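Local coordinates for coenzyme F420-dependent N(5),N(10)-methenyltetrahydromethanopterin reductase-related protein (Desulfurobacterium thermolithotrophum DSM 11699, PDB 6HUY), which is an HmdII-type [Fe]-hydrogenase homologue that takes up the iron-guanylylpyridinol cofactor and probably binds methenyl-tetrahydrofolate, at the interface of chains B and A. Residues are numbered along the deposited sequence; one frame, centred on the assembly and turned at random. Chains: chain A, Coenzyme F420-dependent N(5),N(10)-methenyltetrahydromethanopterin reductase-related protein; chain B, Coenzyme F420-dependent N(5),N(10)-methenyltetrahydromethanopterin reductase-related protein.

Contact 1: the interface of chains B and A. Residues chain B 319, 322-323, 326; chain A 339-340, 343, 347.
Chi1 of -77° sets the B:His326 ring anti to its own carbonyl carbon and beside the backbone N, with one face turned to chain A; in A:Ile339 the same placing of CG1 leaves CG2 as the branch facing that ring. This helix-against-helix contact belongs to the probable dimer seam of an Hmd-family protein, helix 320-331 of chain B and the proline just ahead of it packing on helix 333-354 of chain A. The two side chains pass in opposite directions, and the CG2 methyl of A:Ile339 lies 3.6 Å above the B:His326 ring plane, offset toward the rim, in a CH-pi contact. Lower on the same side of the ring, tilted out of its plane, the A:Ser343 hydroxyl sits beside the CD2-NE2 bond, OG 3.4 Å from CD2 of B:His326. That hydroxyl turns back along its own helix and gives a hydrogen bond to the A:Ile339 carbonyl, OG to O 3.0 Å; the donor sits above the carbonyl plane, with a C=O...donor angle of 141°. The bond is likely to hold the serine's rotation, and both its OG and its CB lie against CB of B:Met322, CB to CB 3.7 Å. B:Met322 bends at chi2 and carries its CE methyl past the serine to the backbone of A:Phe347, 3.7 Å from CA. B:Pro319 brings its pyrrolidine ring to the same helix: CG rests 3.8 Å from CB of A:Phe347 and also touches the carbonyl O of A:Ser343; the proline ring thus meets the base of the phenylalanine side chain and the serine backbone. Toward the other flank, B:Leu323 and A:Leu340 cross obliquely and touch by their CD2 methyls at 3.9 Å.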
# COMPACT_ATOMS: atom_id res chain seq x y z
N PRO B 319 -3.52 -5.43 9.82
CA PRO B 319 -3.95 -4.13 9.27
C PRO B 319 -3.44 -2.95 10.08
O PRO B 319 -3.84 -2.77 11.23
CB PRO B 319 -5.48 -4.22 9.31
CG PRO B 319 -5.82 -5.59 9.79
CD PRO B 319 -4.63 -6.17 10.44
N MET B 322 -5.72 -0.56 12.33
CA MET B 322 -6.25 -1.22 13.52
C MET B 322 -5.19 -1.30 14.62
O MET B 322 -5.49 -1.03 15.80
CB MET B 322 -6.74 -2.61 13.16
CG MET B 322 -8.14 -2.65 12.57
SD MET B 322 -8.25 -2.05 10.87
CE MET B 322 -10.03 -2.08 10.68
N LEU B 323 -3.96 -1.67 14.27
CA LEU B 323 -2.89 -1.71 15.25
C LEU B 323 -2.56 -0.32 15.76
O LEU B 323 -2.22 -0.17 16.94
CB LEU B 323 -1.63 -2.35 14.65
CG LEU B 323 -1.75 -3.76 14.09
CD1 LEU B 323 -0.42 -4.16 13.41
CD2 LEU B 323 -2.12 -4.72 15.16
N HIS B 326 -4.97 0.42 18.57
CA HIS B 326 -4.60 -0.37 19.75
C HIS B 326 -3.38 0.23 20.45
O HIS B 326 -3.32 0.28 21.69
CB HIS B 326 -4.31 -1.82 19.35
CG HIS B 326 -5.53 -2.64 19.09
ND1 HIS B 326 -6.41 -3.00 20.08
CD2 HIS B 326 -6.02 -3.18 17.94
CE1 HIS B 326 -7.39 -3.71 19.56
NE2 HIS B 326 -7.18 -3.83 18.27
N ILE A 339 -5.10 -9.36 20.11
CA ILE A 339 -5.19 -8.06 19.44
C ILE A 339 -5.09 -8.24 17.92
O ILE A 339 -5.86 -7.63 17.16
CB ILE A 339 -4.11 -7.11 19.99
CG1 ILE A 339 -4.51 -6.61 21.38
CG2 ILE A 339 -3.86 -5.93 19.05
CD1 ILE A 339 -3.35 -6.02 22.17
N LEU A 340 -4.14 -9.07 17.47
CA LEU A 340 -4.03 -9.34 16.04
C LEU A 340 -5.31 -9.98 15.51
O LEU A 340 -5.79 -9.63 14.43
CB LEU A 340 -2.83 -10.26 15.77
CG LEU A 340 -1.47 -9.72 16.18
CD1 LEU A 340 -0.43 -10.82 16.00
CD2 LEU A 340 -1.10 -8.46 15.39
N SER A 343 -8.00 -7.40 15.24
CA SER A 343 -7.70 -6.49 14.15
C SER A 343 -8.06 -7.10 12.80
O SER A 343 -8.57 -6.39 11.92
CB SER A 343 -6.21 -6.12 14.17
OG SER A 343 -5.92 -5.31 15.30
N PHE A 347 -11.01 -5.68 10.44
CA PHE A 347 -10.75 -5.36 9.05
C PHE A 347 -11.88 -5.88 8.16
O PHE A 347 -12.44 -5.14 7.35
CB PHE A 347 -9.41 -5.95 8.64
CG PHE A 347 -9.11 -5.83 7.18
CD1 PHE A 347 -9.17 -4.61 6.55
CD2 PHE A 347 -8.78 -6.96 6.44
CE1 PHE A 347 -8.90 -4.50 5.19
CE2 PHE A 347 -8.50 -6.85 5.07
CZ PHE A 347 -8.56 -5.62 4.45

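Contact 2: the interface of chains B and A. Residues chain B 246, 262, 267, 291; chain A 202, 207, 210-211, 214.
Close methyl packing joins B:Leu262 and A:Val202, which run past each other in opposite directions in the probable helical dimer core of this Hmd homologue. CD2 of the leucine and CG2 of the valine come to 3.4 Å, tighter than ordinary van der Waals contact.

The end methyl of B:Met267 makes a second group of contacts. Its chain is extended through chi2 and then bends at chi3 (72°), which drops CE onto helix 207-228 of chain A. There CE sits 3.5 Å from CA of A:Ala211, a small residue that lets the methyl come right up to the backbone. CG2 of A:Thr210 and CD1 of A:Ile207 close round the same methyl, each at 3.8 Å from CE, while A:Val202 crosses the methionine chain at about a right angle nearer its base. An alanine in place of B:Met267 would probably leave a gap over A:Ala211 and deprive A:Ile207 and A:Thr210 of the methyl they pack against. A:Thr210 also turns its CG2 to B:Ile246, meeting CD1 at 3.8 Å.

Aromatic packing forms the third group. With CG anti to the backbone N (chi1 177°), the A:Phe214 ring reaches over two leucines of chain B. CD1 of B:Leu262 approaches ring atom CD2 at 3.6 Å; at the opposite rim, CD2 of B:Leu291 approaches ring atom CD1, also at 3.6 Å. Both methyls are displaced to the same side of the ring plane, and the two leucines support the ring from that side, one near each ortho carbon.

By seating chain A's helix 207-228 among three helices of chain B, this apolar patch is likely to join the two subunits in the intertwined helical unit expected of an Hmd-type homodimer.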
# COMPACT_ATOMS: atom_id res chain seq x y z
N ILE B 246 2.39 -6.18 0.63
CA ILE B 246 3.57 -5.74 -0.12
C ILE B 246 4.36 -4.72 0.69
O ILE B 246 5.60 -4.71 0.68
CB ILE B 246 3.17 -5.13 -1.47
CG1 ILE B 246 2.52 -6.17 -2.37
CG2 ILE B 246 4.42 -4.50 -2.17
CD1 ILE B 246 1.88 -5.52 -3.58
N LEU B 262 7.16 -13.09 -2.93
CA LEU B 262 5.88 -12.96 -3.64
C LEU B 262 5.71 -14.01 -4.73
O LEU B 262 4.59 -14.49 -4.95
CB LEU B 262 5.73 -11.56 -4.25
CG LEU B 262 4.76 -10.59 -3.59
CD1 LEU B 262 4.63 -9.33 -4.45
CD2 LEU B 262 3.41 -11.17 -3.35
N MET B 267 2.49 -14.79 -9.73
CA MET B 267 1.79 -13.56 -10.08
C MET B 267 1.41 -13.54 -11.56
O MET B 267 0.28 -13.20 -11.92
CB MET B 267 2.68 -12.36 -9.75
CG MET B 267 2.80 -12.05 -8.27
SD MET B 267 3.69 -10.50 -7.99
CE MET B 267 2.45 -9.35 -8.53
N LEU B 291 6.49 -7.89 -15.98
CA LEU B 291 6.82 -9.03 -15.13
C LEU B 291 7.57 -10.11 -15.88
O LEU B 291 8.36 -10.85 -15.29
CB LEU B 291 5.55 -9.61 -14.51
CG LEU B 291 4.85 -8.75 -13.46
CD1 LEU B 291 3.57 -9.44 -12.99
CD2 LEU B 291 5.79 -8.46 -12.29
N VAL A 202 -1.60 -12.60 -4.07
CA VAL A 202 -1.16 -13.09 -5.37
C VAL A 202 -2.32 -13.69 -6.15
O VAL A 202 -2.37 -13.55 -7.38
CB VAL A 202 -0.02 -14.11 -5.18
CG1 VAL A 202 0.28 -14.83 -6.48
CG2 VAL A 202 1.20 -13.39 -4.66
N ILE A 207 -5.11 -9.25 -7.81
CA ILE A 207 -3.80 -9.36 -8.44
C ILE A 207 -3.58 -8.18 -9.37
O ILE A 207 -2.44 -7.79 -9.63
CB ILE A 207 -3.68 -10.71 -9.19
CG1 ILE A 207 -2.28 -10.90 -9.79
CG2 ILE A 207 -4.73 -10.79 -10.30
CD1 ILE A 207 -1.09 -10.83 -8.78
N THR A 210 -2.10 -5.76 -7.05
CA THR A 210 -0.82 -6.29 -6.57
C THR A 210 0.25 -6.16 -7.65
O THR A 210 1.37 -5.73 -7.38
CB THR A 210 -0.99 -7.75 -6.16
OG1 THR A 210 -2.03 -7.86 -5.19
CG2 THR A 210 0.32 -8.35 -5.59
N ALA A 211 -0.09 -6.53 -8.88
CA ALA A 211 0.91 -6.56 -9.94
C ALA A 211 1.27 -5.15 -10.40
O ALA A 211 2.44 -4.84 -10.64
CB ALA A 211 0.39 -7.39 -11.10
N PHE A 214 3.44 -3.69 -7.68
CA PHE A 214 4.75 -4.33 -7.69
C PHE A 214 5.59 -3.81 -8.86
O PHE A 214 6.70 -3.29 -8.66
CB PHE A 214 4.55 -5.86 -7.77
CG PHE A 214 5.82 -6.66 -7.86
CD1 PHE A 214 6.41 -6.92 -9.08
CD2 PHE A 214 6.42 -7.17 -6.72
CE1 PHE A 214 7.57 -7.66 -9.17
CE2 PHE A 214 7.58 -7.91 -6.80
CZ PHE A 214 8.16 -8.16 -8.03

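Contact 1 and contact 2 lie about 24 Å apart, measured between the centres of their C-alpha atoms, and share no residue or helix. Contact 1 uses helix 320-331 of chain B, with the proline ahead of it, and helix 333-354 of chain A; contact 2 joins chain B helices 232-262, 264-271 and 282-292 to chain A helices 196-203 and 207-228. The same two subunits are thus fastened at separate levels of one long seam, which fits the interlocked dimer typical of the Hmd family. Such a spread of anchor points is likely to limit rocking of one subunit on the other.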